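Local atomic coordinates of lipase (Pelosinus fermentans, PDB entry 5AH0), a protein that hydrolyses ester bonds as a lipase and also acts on the synthetic polyester poly(butylene adipate-co-terephthalate). Residues A[187-192]-A[276-281]; A[194-199]-A[213-218]; A[260-265]-A[347-352]; A[331-336]-A[343-348]. All blocks are in the same frame, centred on the assembly; numbering follows the deposited sequence.

Interaction 1. Residues A[187-192]-A[276-281]; sequences ASFTGA and ELPHVI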
loop_
_atom_site.group_PDB
_atom_site.type_symbol
_atom_site.label_atom_id
_atom_site.label_comp_id
_atom_site.label_asym_id
_atom_site.label_seq_id
_atom_site.Cartn_x
_atom_site.Cartn_y
_atom_site.Cartn_z
ATOM N N ALA A 187 7.233 5.777 -17.791
ATOM C CA ALA A 187 7.339 6.739 -18.884
ATOM C C ALA A 187 7.678 6.047 -20.194
ATOM O O ALA A 187 7.158 6.419 -21.237
ATOM C CB ALA A 187 8.374 7.809 -18.565
ATOM N N SER A 188 8.548 5.045 -20.147
ATOM C CA SER A 188 8.910 4.329 -21.365
ATOM C C SER A 188 7.774 3.445 -21.853
ATOM O O SER A 188 7.380 3.507 -23.014
ATOM C CB SER A 188 10.154 3.475 -21.142
ATOM O OG SER A 188 10.332 2.571 -22.221
ATOM N N PHE A 189 7.215 2.670 -20.933
ATOM C CA PHE A 189 6.214 1.662 -21.245
ATOM C C PHE A 189 4.923 2.241 -21.832
ATOM O O PHE A 189 4.275 1.597 -22.650
ATOM C CB PHE A 189 5.895 0.863 -19.990
ATOM C CG PHE A 189 5.007 -0.318 -20.227
ATOM C CD1 PHE A 189 5.465 -1.417 -20.931
ATOM C CD2 PHE A 189 3.724 -0.346 -19.717
ATOM C CE1 PHE A 189 4.649 -2.511 -21.148
ATOM C CE2 PHE A 189 2.908 -1.442 -19.925
ATOM C CZ PHE A 189 3.375 -2.524 -20.641
ATOM N N THR A 190 4.524 3.423 -21.379
ATOM C CA THR A 190 3.365 4.094 -21.953
ATOM C C THR A 190 3.733 4.941 -23.175
ATOM O O THR A 190 2.882 5.252 -24.001
ATOM C CB THR A 190 2.676 4.999 -20.926
ATOM O OG1 THR A 190 3.574 6.046 -20.529
ATOM C CG2 THR A 190 2.256 4.188 -19.712
ATOM N N GLY A 191 4.998 5.324 -23.289
ATOM C CA GLY A 191 5.389 6.201 -24.376
ATOM C C GLY A 191 5.228 7.661 -23.986
ATOM O O GLY A 191 5.385 8.565 -24.811
ATOM N N ALA A 192 4.880 7.893 -22.727
ATOM C CA ALA A 192 4.707 9.251 -22.218
ATOM C C ALA A 192 6.004 10.052 -22.225
ATOM O O ALA A 192 5.975 11.273 -22.410
ATOM C CB ALA A 192 4.130 9.220 -20.812
ATOM N N GLU A 276 5.538 -6.306 -20.242
ATOM C CA GLU A 276 5.861 -5.980 -18.855
ATOM C C GLU A 276 6.663 -4.697 -18.717
ATOM O O GLU A 276 7.197 -4.181 -19.696
ATOM C CB GLU A 276 6.628 -7.131 -18.201
ATOM C CG GLU A 276 7.877 -7.571 -18.958
ATOM C CD GLU A 276 8.391 -8.930 -18.490
ATOM O OE1 GLU A 276 8.216 -9.233 -17.284
ATOM O OE2 GLU A 276 8.965 -9.689 -19.320
ATOM N N LEU A 277 6.727 -4.180 -17.491
ATOM C CA LEU A 277 7.531 -3.003 -17.195
ATOM C C LEU A 277 9.015 -3.278 -17.445
ATOM O O LEU A 277 9.585 -4.208 -16.880
ATOM C CB LEU A 277 7.327 -2.564 -15.749
ATOM C CG LEU A 277 5.909 -2.166 -15.334
ATOM C CD1 LEU A 277 5.877 -1.766 -13.874
ATOM C CD2 LEU A 277 5.401 -1.010 -16.216
ATOM N N PRO A 278 9.649 -2.457 -18.288
ATOM C CA PRO A 278 11.063 -2.688 -18.570
ATOM C C PRO A 278 11.979 -1.941 -17.615
ATOM O O PRO A 278 11.592 -0.923 -17.033
ATOM C CB PRO A 278 11.219 -2.143 -19.984
ATOM C CG PRO A 278 10.246 -0.974 -20.016
ATOM C CD PRO A 278 9.086 -1.369 -19.120
ATOM N N HIS A 279 13.188 -2.459 -17.460
ATOM C CA HIS A 279 14.265 -1.677 -16.886
ATOM C C HIS A 279 14.921 -0.838 -17.987
ATOM O O HIS A 279 15.440 -1.367 -18.977
ATOM C CB HIS A 279 15.276 -2.580 -16.212
ATOM C CG HIS A 279 16.169 -1.855 -15.266
ATOM N ND1 HIS A 279 17.233 -1.093 -15.692
ATOM C CD2 HIS A 279 16.149 -1.758 -13.917
ATOM C CE1 HIS A 279 17.839 -0.568 -14.644
ATOM N NE2 HIS A 279 17.195 -0.948 -13.556
ATOM N N VAL A 280 14.864 0.476 -17.846
ATOM C CA VAL A 280 15.303 1.351 -18.932
ATOM C C VAL A 280 16.826 1.340 -19.137
ATOM O O VAL A 280 17.324 1.735 -20.187
ATOM C CB VAL A 280 14.794 2.785 -18.690
ATOM C CG1 VAL A 280 15.139 3.693 -19.845
ATOM C CG2 VAL A 280 13.275 2.768 -18.504
ATOM N N ILE A 281 17.576 0.842 -18.163
ATOM C CA ILE A 281 19.029 0.775 -18.327
ATOM C C ILE A 281 19.445 -0.595 -18.863
ATOM O O ILE A 281 20.100 -0.691 -19.898
ATOM C CB ILE A 281 19.789 1.064 -17.000
ATOM C CG1 ILE A 281 19.683 2.541 -16.621
ATOM C CG2 ILE A 281 21.263 0.706 -17.127
ATOM C CD1 ILE A 281 18.406 2.923 -15.947
#

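Interaction 2. Residues A[194-199]-A[213-218]; sequences EKLIYD and ESLTDY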
loop_
_atom_site.group_PDB
_atom_site.type_symbol
_atom_site.label_atom_id
_atom_site.label_comp_id
_atom_site.label_asym_id
_atom_site.label_seq_id
_atom_site.Cartn_x
_atom_site.Cartn_y
_atom_site.Cartn_z
ATOM N N GLU A 194 8.976 12.238 -21.018
ATOM C CA GLU A 194 9.033 13.302 -20.013
ATOM C C GLU A 194 7.672 13.904 -19.667
ATOM O O GLU A 194 7.547 14.626 -18.676
ATOM C CB GLU A 194 9.964 14.424 -20.483
ATOM C CG GLU A 194 11.441 14.144 -20.260
ATOM C CD GLU A 194 11.853 14.264 -18.798
ATOM O OE1 GLU A 194 11.166 14.978 -18.034
ATOM O OE2 GLU A 194 12.869 13.643 -18.414
ATOM N N LYS A 195 6.655 13.618 -20.475
ATOM C CA LYS A 195 5.340 14.189 -20.222
ATOM C C LYS A 195 4.463 13.287 -19.367
ATOM O O LYS A 195 3.262 13.506 -19.269
ATOM C CB LYS A 195 4.626 14.533 -21.534
ATOM C CG LYS A 195 5.231 15.731 -22.257
ATOM C CD LYS A 195 4.261 16.302 -23.287
ATOM C CE LYS A 195 4.746 17.642 -23.850
ATOM N NZ LYS A 195 3.737 18.275 -24.758
ATOM N N LEU A 196 5.070 12.283 -18.740
ATOM C CA LEU A 196 4.342 11.375 -17.857
ATOM C C LEU A 196 3.701 12.118 -16.688
ATOM O O LEU A 196 4.357 12.894 -15.996
ATOM C CB LEU A 196 5.281 10.297 -17.316
ATOM C CG LEU A 196 4.698 9.289 -16.325
ATOM C CD1 LEU A 196 3.903 8.200 -17.050
ATOM C CD2 LEU A 196 5.834 8.655 -15.512
ATOM N N ILE A 197 2.416 11.884 -16.467
ATOM C CA ILE A 197 1.749 12.469 -15.318
ATOM C C ILE A 197 1.987 11.577 -14.106
ATOM O O ILE A 197 1.436 10.481 -14.002
ATOM C CB ILE A 197 0.252 12.651 -15.564
ATOM C CG1 ILE A 197 0.036 13.404 -16.881
ATOM C CG2 ILE A 197 -0.398 13.377 -14.388
ATOM C CD1 ILE A 197 -1.412 13.579 -17.263
ATOM N N TYR A 198 2.860 12.031 -13.219
ATOM C CA TYR A 198 3.170 11.305 -12.001
ATOM C C TYR A 198 3.544 12.307 -10.924
ATOM O O TYR A 198 4.300 13.243 -11.178
ATOM C CB TYR A 198 4.303 10.298 -12.231
ATOM C CG TYR A 198 4.472 9.292 -11.114
ATOM C CD1 TYR A 198 5.082 9.653 -9.912
ATOM C CD2 TYR A 198 4.033 7.976 -11.257
ATOM C CE1 TYR A 198 5.248 8.728 -8.873
ATOM C CE2 TYR A 198 4.191 7.039 -10.222
ATOM C CZ TYR A 198 4.802 7.430 -9.038
ATOM O OH TYR A 198 4.961 6.528 -8.018
ATOM N N ASP A 199 3.003 12.128 -9.726
ATOM C CA ASP A 199 3.251 13.069 -8.648
ATOM C C ASP A 199 3.576 12.377 -7.328
ATOM O O ASP A 199 2.849 11.486 -6.897
ATOM C CB ASP A 199 2.046 13.983 -8.461
ATOM C CG ASP A 199 2.224 14.924 -7.292
ATOM O OD1 ASP A 199 3.378 15.350 -7.049
ATOM O OD2 ASP A 199 1.223 15.228 -6.614
ATOM N N GLU A 213 9.571 22.481 -14.519
ATOM C CA GLU A 213 10.558 21.489 -14.122
ATOM C C GLU A 213 10.257 20.169 -14.813
ATOM O O GLU A 213 9.117 19.705 -14.803
ATOM C CB GLU A 213 10.565 21.313 -12.601
ATOM C CG GLU A 213 11.639 20.375 -12.071
ATOM C CD GLU A 213 11.712 20.375 -10.547
ATOM O OE1 GLU A 213 10.650 20.493 -9.898
ATOM O OE2 GLU A 213 12.832 20.266 -9.998
ATOM N N SER A 214 11.272 19.569 -15.423
ATOM C CA SER A 214 11.100 18.282 -16.082
ATOM C C SER A 214 10.827 17.184 -15.054
ATOM O O SER A 214 11.197 17.320 -13.890
ATOM C CB SER A 214 12.333 17.928 -16.907
ATOM O OG SER A 214 13.375 17.459 -16.070
ATOM N N LEU A 215 10.161 16.114 -15.477
ATOM C CA LEU A 215 9.882 14.989 -14.587
ATOM C C LEU A 215 11.164 14.423 -13.984
ATOM O O LEU A 215 11.222 14.115 -12.792
ATOM C CB LEU A 215 9.148 13.877 -15.330
ATOM C CG LEU A 215 8.813 12.644 -14.490
ATOM C CD1 LEU A 215 7.826 12.988 -13.373
ATOM C CD2 LEU A 215 8.275 11.521 -15.367
ATOM N N THR A 216 12.193 14.310 -14.819
ATOM C CA THR A 216 13.482 13.774 -14.401
ATOM C C THR A 216 14.143 14.620 -13.311
ATOM O O THR A 216 14.628 14.077 -12.313
ATOM C CB THR A 216 14.444 13.662 -15.596
ATOM O OG1 THR A 216 13.987 12.632 -16.481
ATOM C CG2 THR A 216 15.842 13.321 -15.126
ATOM N N ASP A 217 14.155 15.938 -13.490
ATOM C CA ASP A 217 14.734 16.819 -12.481
ATOM C C ASP A 217 13.929 16.789 -11.195
ATOM O O ASP A 217 14.491 16.758 -10.106
ATOM C CB ASP A 217 14.813 18.263 -12.986
ATOM C CG ASP A 217 15.939 18.476 -13.975
ATOM O OD1 ASP A 217 16.408 17.479 -14.572
ATOM O OD2 ASP A 217 16.368 19.645 -14.130
ATOM N N TYR A 218 12.609 16.759 -11.332
ATOM C CA TYR A 218 11.708 16.692 -10.189
ATOM C C TYR A 218 11.974 15.410 -9.399
ATOM O O TYR A 218 12.122 15.455 -8.171
ATOM C CB TYR A 218 10.254 16.763 -10.673
ATOM C CG TYR A 218 9.192 16.440 -9.639
ATOM C CD1 TYR A 218 9.153 17.091 -8.417
ATOM C CD2 TYR A 218 8.238 15.452 -9.888
ATOM C CE1 TYR A 218 8.178 16.789 -7.476
ATOM C CE2 TYR A 218 7.265 15.140 -8.953
ATOM C CZ TYR A 218 7.241 15.812 -7.747
ATOM O OH TYR A 218 6.279 15.508 -6.807
#

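Interaction 3. Residues A[260-265]-A[347-352]; sequences FSYSTC and NSMPLL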
loop_
_atom_site.group_PDB
_atom_site.type_symbol
_atom_site.label_atom_id
_atom_site.label_comp_id
_atom_site.label_asym_id
_atom_site.label_seq_id
_atom_site.Cartn_x
_atom_site.Cartn_y
_atom_site.Cartn_z
ATOM N N PHE A 260 -7.545 -11.363 5.112
ATOM C CA PHE A 260 -7.010 -12.274 4.105
ATOM C C PHE A 260 -5.686 -11.744 3.560
ATOM O O PHE A 260 -5.593 -10.585 3.146
ATOM C CB PHE A 260 -8.004 -12.462 2.960
ATOM C CG PHE A 260 -9.325 -13.015 3.389
ATOM C CD1 PHE A 260 -9.514 -14.382 3.506
ATOM C CD2 PHE A 260 -10.381 -12.172 3.681
ATOM C CE1 PHE A 260 -10.735 -14.898 3.899
ATOM C CE2 PHE A 260 -11.601 -12.679 4.078
ATOM C CZ PHE A 260 -11.777 -14.048 4.189
ATOM N N SER A 261 -4.677 -12.610 3.527
ATOM C CA SER A 261 -3.368 -12.243 3.002
ATOM C C SER A 261 -2.920 -13.208 1.909
ATOM O O SER A 261 -2.916 -14.425 2.098
ATOM C CB SER A 261 -2.332 -12.219 4.114
ATOM O OG SER A 261 -2.038 -13.538 4.524
ATOM N N TYR A 262 -2.550 -12.652 0.763
ATOM C CA TYR A 262 -2.028 -13.432 -0.338
ATOM C C TYR A 262 -0.527 -13.241 -0.428
ATOM O O TYR A 262 -0.040 -12.124 -0.285
ATOM C CB TYR A 262 -2.702 -13.022 -1.647
ATOM C CG TYR A 262 -4.137 -13.472 -1.755
ATOM C CD1 TYR A 262 -5.170 -12.688 -1.269
ATOM C CD2 TYR A 262 -4.456 -14.693 -2.340
ATOM C CE1 TYR A 262 -6.486 -13.101 -1.359
ATOM C CE2 TYR A 262 -5.770 -15.117 -2.434
ATOM C CZ TYR A 262 -6.781 -14.320 -1.945
ATOM O OH TYR A 262 -8.085 -14.744 -2.043
ATOM N N SER A 263 0.210 -14.329 -0.652
ATOM C CA SER A 263 1.665 -14.251 -0.752
ATOM C C SER A 263 2.149 -14.525 -2.161
ATOM O O SER A 263 1.613 -15.391 -2.858
ATOM C CB SER A 263 2.319 -15.228 0.218
ATOM O OG SER A 263 2.256 -14.724 1.539
ATOM N N THR A 264 3.164 -13.777 -2.580
ATOM C CA THR A 264 3.728 -13.900 -3.924
ATOM C C THR A 264 5.172 -14.343 -3.893
ATOM O O THR A 264 5.898 -14.082 -2.941
ATOM C CB THR A 264 3.673 -12.579 -4.683
ATOM O OG1 THR A 264 4.290 -11.564 -3.873
ATOM C CG2 THR A 264 2.223 -12.196 -4.977
ATOM N N CYS A 265 5.591 -14.998 -4.962
ATOM C CA CYS A 265 6.952 -15.478 -5.073
ATOM C C CYS A 265 7.256 -15.644 -6.541
ATOM O O CYS A 265 6.399 -16.104 -7.290
ATOM C CB CYS A 265 7.148 -16.807 -4.331
ATOM S SG CYS A 265 8.905 -17.274 -4.195
ATOM N N ASN A 347 -6.185 -14.868 7.621
ATOM C CA ASN A 347 -6.418 -16.051 6.810
ATOM C C ASN A 347 -5.424 -16.093 5.650
ATOM O O ASN A 347 -5.656 -15.482 4.596
ATOM C CB ASN A 347 -7.857 -16.072 6.286
ATOM C CG ASN A 347 -8.901 -16.189 7.401
ATOM O OD1 ASN A 347 -9.551 -17.223 7.547
ATOM N ND2 ASN A 347 -9.071 -15.123 8.178
ATOM N N SER A 348 -4.307 -16.794 5.859
ATOM C CA SER A 348 -3.227 -16.871 4.870
ATOM C C SER A 348 -3.586 -17.784 3.701
ATOM O O SER A 348 -3.755 -19.002 3.864
ATOM C CB SER A 348 -1.933 -17.355 5.516
ATOM O OG SER A 348 -0.914 -17.501 4.540
ATOM N N MET A 349 -3.710 -17.188 2.524
ATOM C CA MET A 349 -4.156 -17.912 1.346
ATOM C C MET A 349 -3.021 -18.721 0.749
ATOM O O MET A 349 -1.860 -18.454 1.046
ATOM C CB MET A 349 -4.731 -16.936 0.322
ATOM C CG MET A 349 -5.860 -16.096 0.884
ATOM S SD MET A 349 -7.289 -17.102 1.337
ATOM C CE MET A 349 -7.752 -17.742 -0.270
ATOM N N PRO A 350 -3.357 -19.746 -0.054
ATOM C CA PRO A 350 -2.353 -20.524 -0.786
ATOM C C PRO A 350 -1.430 -19.626 -1.604
ATOM O O PRO A 350 -1.899 -18.646 -2.195
ATOM C CB PRO A 350 -3.196 -21.407 -1.705
ATOM C CG PRO A 350 -4.478 -21.569 -0.986
ATOM C CD PRO A 350 -4.719 -20.276 -0.257
ATOM N N LEU A 351 -0.151 -19.991 -1.669
ATOM C CA LEU A 351 0.884 -19.157 -2.269
ATOM C C LEU A 351 0.653 -18.874 -3.747
ATOM O O LEU A 351 0.426 -19.789 -4.532
ATOM C CB LEU A 351 2.246 -19.825 -2.084
ATOM C CG LEU A 351 3.468 -19.130 -2.703
ATOM C CD1 LEU A 351 3.974 -17.975 -1.834
ATOM C CD2 LEU A 351 4.588 -20.136 -2.983
ATOM N N LEU A 352 0.700 -17.599 -4.120
ATOM C CA LEU A 352 0.676 -17.211 -5.522
ATOM C C LEU A 352 2.079 -17.361 -6.086
ATOM O O LEU A 352 2.862 -16.418 -6.068
ATOM C CB LEU A 352 0.203 -15.772 -5.689
ATOM C CG LEU A 352 -1.140 -15.413 -5.060
ATOM C CD1 LEU A 352 -1.389 -13.907 -5.158
ATOM C CD2 LEU A 352 -2.252 -16.195 -5.711
#

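Interaction 4. Residues A[331-336]-A[343-348]; sequences SDKIVN and IGKWNS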
loop_
_atom_site.group_PDB
_atom_site.type_symbol
_atom_site.label_atom_id
_atom_site.label_comp_id
_atom_site.label_asym_id
_atom_site.label_seq_id
_atom_site.Cartn_x
_atom_site.Cartn_y
_atom_site.Cartn_z
ATOM N N SER A 331 1.545 -9.791 17.803
ATOM C CA SER A 331 0.831 -10.895 18.426
ATOM C C SER A 331 -0.315 -11.383 17.551
ATOM O O SER A 331 -1.073 -12.263 17.955
ATOM C CB SER A 331 0.316 -10.478 19.801
ATOM O OG SER A 331 1.402 -10.066 20.611
ATOM N N ASP A 332 -0.443 -10.796 16.364
ATOM C CA ASP A 332 -1.466 -11.191 15.403
ATOM C C ASP A 332 -1.447 -12.695 15.164
ATOM O O ASP A 332 -0.389 -13.282 14.971
ATOM C CB ASP A 332 -1.265 -10.452 14.073
ATOM C CG ASP A 332 -1.742 -9.006 14.120
ATOM O OD1 ASP A 332 -2.037 -8.519 15.235
ATOM O OD2 ASP A 332 -1.819 -8.359 13.044
ATOM N N LYS A 333 -2.618 -13.320 15.160
ATOM C CA LYS A 333 -2.689 -14.749 14.874
ATOM C C LYS A 333 -2.755 -14.984 13.370
ATOM O O LYS A 333 -3.583 -14.405 12.673
ATOM C CB LYS A 333 -3.891 -15.408 15.565
ATOM C CG LYS A 333 -3.758 -15.548 17.074
ATOM C CD LYS A 333 -4.979 -16.235 17.669
ATOM C CE LYS A 333 -4.838 -16.421 19.173
ATOM N NZ LYS A 333 -6.062 -17.012 19.799
ATOM N N ILE A 334 -1.869 -15.828 12.866
ATOM C CA ILE A 334 -1.880 -16.132 11.445
ATOM C C ILE A 334 -2.280 -17.581 11.246
ATOM O O ILE A 334 -1.717 -18.479 11.861
ATOM C CB ILE A 334 -0.519 -15.852 10.805
ATOM C CG1 ILE A 334 -0.150 -14.392 11.040
ATOM C CG2 ILE A 334 -0.549 -16.155 9.313
ATOM C CD1 ILE A 334 1.194 -14.029 10.513
ATOM N N VAL A 335 -3.245 -17.789 10.362
ATOM C CA VAL A 335 -3.882 -19.083 10.163
ATOM C C VAL A 335 -3.897 -19.492 8.690
ATOM O O VAL A 335 -4.022 -18.642 7.809
ATOM C CB VAL A 335 -5.330 -19.038 10.711
ATOM C CG1 VAL A 335 -6.148 -20.234 10.260
ATOM C CG2 VAL A 335 -5.318 -18.908 12.229
ATOM N N ASN A 336 -3.738 -20.784 8.418
ATOM C CA ASN A 336 -3.973 -21.305 7.076
ATOM C C ASN A 336 -5.467 -21.329 6.732
ATOM O O ASN A 336 -6.272 -21.901 7.474
ATOM C CB ASN A 336 -3.390 -22.712 6.941
ATOM C CG ASN A 336 -1.909 -22.709 6.652
ATOM O OD1 ASN A 336 -1.376 -21.754 6.090
ATOM N ND2 ASN A 336 -1.236 -23.794 7.016
ATOM N N ILE A 343 -12.704 -14.798 11.543
ATOM C CA ILE A 343 -12.656 -13.396 11.942
ATOM C C ILE A 343 -11.582 -13.152 13.006
ATOM O O ILE A 343 -11.271 -14.039 13.801
ATOM C CB ILE A 343 -14.016 -12.945 12.478
ATOM C CG1 ILE A 343 -14.060 -11.425 12.630
ATOM C CG2 ILE A 343 -14.319 -13.648 13.789
ATOM C CD1 ILE A 343 -15.391 -10.901 13.121
ATOM N N GLY A 344 -10.994 -11.959 12.997
ATOM C CA GLY A 344 -10.004 -11.587 13.992
ATOM C C GLY A 344 -8.605 -12.126 13.749
ATOM O O GLY A 344 -7.665 -11.727 14.428
ATOM N N LYS A 345 -8.450 -13.021 12.779
ATOM C CA LYS A 345 -7.140 -13.616 12.505
ATOM C C LYS A 345 -6.784 -13.470 11.029
ATOM O O LYS A 345 -7.655 -13.239 10.194
ATOM C CB LYS A 345 -7.127 -15.095 12.905
ATOM C CG LYS A 345 -7.646 -15.358 14.293
ATOM C CD LYS A 345 -8.219 -16.762 14.448
ATOM C CE LYS A 345 -7.211 -17.749 15.020
ATOM N NZ LYS A 345 -7.898 -18.991 15.515
ATOM N N TRP A 346 -5.503 -13.609 10.707
ATOM C CA TRP A 346 -5.063 -13.547 9.319
ATOM C C TRP A 346 -5.307 -14.880 8.618
ATOM O O TRP A 346 -4.719 -15.901 8.976
ATOM C CB TRP A 346 -3.581 -13.171 9.232
ATOM C CG TRP A 346 -3.295 -11.746 9.591
ATOM C CD1 TRP A 346 -3.039 -11.240 10.839
ATOM C CD2 TRP A 346 -3.239 -10.636 8.690
ATOM N NE1 TRP A 346 -2.831 -9.882 10.765
ATOM C CE2 TRP A 346 -2.953 -9.486 9.458
ATOM C CE3 TRP A 346 -3.415 -10.500 7.309
ATOM C CZ2 TRP A 346 -2.834 -8.221 8.887
ATOM C CZ3 TRP A 346 -3.296 -9.249 6.747
ATOM C CH2 TRP A 346 -3.008 -8.124 7.531
ATOM N N ASN A 347 -6.185 -14.868 7.621
ATOM C CA ASN A 347 -6.418 -16.051 6.810
ATOM C C ASN A 347 -5.424 -16.093 5.650
ATOM O O ASN A 347 -5.656 -15.482 4.596
ATOM C CB ASN A 347 -7.857 -16.072 6.286
ATOM C CG ASN A 347 -8.901 -16.189 7.401
ATOM O OD1 ASN A 347 -9.551 -17.223 7.547
ATOM N ND2 ASN A 347 -9.071 -15.123 8.178
ATOM N N SER A 348 -4.307 -16.794 5.859
ATOM C CA SER A 348 -3.227 -16.871 4.870
ATOM C C SER A 348 -3.586 -17.784 3.701
ATOM O O SER A 348 -3.755 -19.002 3.864
ATOM C CB SER A 348 -1.933 -17.355 5.516
ATOM O OG SER A 348 -0.914 -17.501 4.540
#

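Interaction 1. Residues A[187-192]-A[276-281]
F189 and L277 bring the two backbones nearest, with CA atoms 6.3 Å apart, while the last turn of helix 173-190 runs past an irregular chain and S188 CA stays 7.5 Å from V280 CA. The F189 side chain does most of the touching. Its CG is anti to the backbone N (chi1 -173°), which turns CG toward the loop; the side chain crosses both L277 and P278 at about a right angle. CD2 of F189 meets the methyl CD2 of L277 at 3.9 Å, and CB of F189 rests 4.0 Å from CD of P278. On the other side of the ring from CD2, CE1 of F189 comes to 3.4 Å from the carbonyl O of E276, approached obliquely. S188 adds a thinner margin: its CB lies 4.1 Å from CG2 of V280, and its OG faces CG of P278. The contact sets the C-terminal end of a long helix of the alpha/beta-hydrolase fold against the loop that leaves strand 258-265 and leads to helix 288-294. G191, the first residue past the helix to leave helical angles, takes a positive phi (88°), and OG1 of T190 accepts from N of A192 at 3.2 Å, an ST turn. Across the joint the packing is by van der Waals contact, but one turn back S185 OG is hydrogen-bonded to P278 O and ties the loop to the same helix. L277 also reaches S185 and L186 of that helix, and the F189 ring touches L23 of another loop.

Interaction 2. Residues A[194-199]-A[213-218]
E194 and the first turn of helix 215-223 form the polar part of the contact. The E194 chain bends at chi2 (-74°), bringing the carboxylate up to the start of the helix. OE1 lies 3.0 Å from N of L215 and accepts a weak bond from N of T216 at 3.4 Å. OE2 takes a bond from OG1 of T216; the 2.5 Å between OE2 and OG1 is very short, and its exact length is doubtful. S214 is the N-cap, its OG accepting from N of D217 at 3.1 Å. The apolar part is carried by L215, which points into the loop and sets CD2 3.8 Å from CD2 of L196, beside V183 of helix 173-190. Further along, the ring edge of Y218 faces the carbonyl O of Y198, and its OH comes to 2.9 Å from OD1 of D199. The Y218 hydroxyl is hydrogen-bonded to N of F200, and OD2 of D199 forms a salt bridge with R87. With the acceptors of S214 and E194 gathered at the N-terminal end of the helix, the helix dipole would probably favour the charged form of E194, and that charge should in turn steady the first turn.

Interaction 3. Residues A[260-265]-A[347-352]
M349 lies alongside Y262, pointing the same way, with its CG over one face of the ring: a CH-pi contact of 3.5 Å from CG of M349 to the Y262 ring centroid, 16° off the normal. The methionine chain is bent at chi2 and chi3 (-64° each), and CE comes to 3.5 Å from the Y262 OH. SD makes oblique Met-aromatic contacts with both Y262 and F260, and stands 4.1 Å from CD1 of F260. An alanine at Y262 would probably leave the side chain of M349 free to turn and W372 without its edge-to-face partner. Next to this centre, CD1 of F260 packs 3.7 Å from CB of N347, and CD1 of L352 touches CB of Y262 and CG2 of T264.

Outward lie the backbone bonds of two parallel ladders. N of S261 bonds to O of N347 (3.2 Å), and N of M349 to O of S261 (2.9 Å). The register then slips by one residue between S261 and T264, and pairing resumes with N of L352 to O of S263 (2.7 Å) and N of C265 to O of L352. The hydroxyl of S261 is bonded to N324 O, and that of T264 to D315. Strand 258-265 stands between strand 153-159, which pairs with F260 and Y262 on its other edge, and 347-352, while helix 370-380 supplies W372 to Y262 and K379, by a cation-pi contact, to F260.

Interaction 4. Residues A[331-336]-A[343-348]
W346 and D332 meet in the tightly packed part: NE1 of the indole gives a hydrogen bond to OD2 of D332 (2.9 Å, 166° at the hydrogen). The oxygen lies near the indole plane but is itself approached from above the carboxylate plane. The same ring has O of K333 at its edge, and CB of W346 touches CG1 of I334 at 4.1 Å. The indole also meets the ring of Y259, and that of H163 edge-to-face. A leucine in place of W346 would probably leave OD2 of D332 without its donor and open a gap beside Y259 and H163. Strands 334-336 and 346-348 run parallel, joined by W346 N to K333 O (2.9 Å), V335 N to W346 O (2.8 Å) and S348 N to V335 O (2.7 Å).

The looser side carries the lysines. K345 bends at chi3 (96°), setting CE 3.6 Å from CG2 of V335 and 3.8 Å from CD of the extended K333. NZ of K333 stays 5.1 Å from NZ of K345, and the like charges probably keep the two ammonium groups from coming closer. D332 instead has an N-H at each oxygen, from W346 and from A253, which should favour its ionised form.

How the interactions relate
Along the chain, the end of helix 173-190 opens interaction 1, which closes at 276-281 after 83 intervening residues. Within that span interaction 2 closes a short loop of 13 residues, folding the chain after helix 173-190 back onto the start of helix 215-223; L196 also packs against A187 and T190, so the two contacts touch. The same span carries the zinc ligand D233. Interaction 3 opens at 260-265, before interaction 1 has closed, so the two cross. It ends on N347 and S348, shared with interaction 4, which closes a six-residue loop between 331-336 and 343-348 and pairs strands 334-336 and 346-348. Interactions 3 and 4 thus extend one parallel sheet, on the opposite side of the chain's centre from interaction 2.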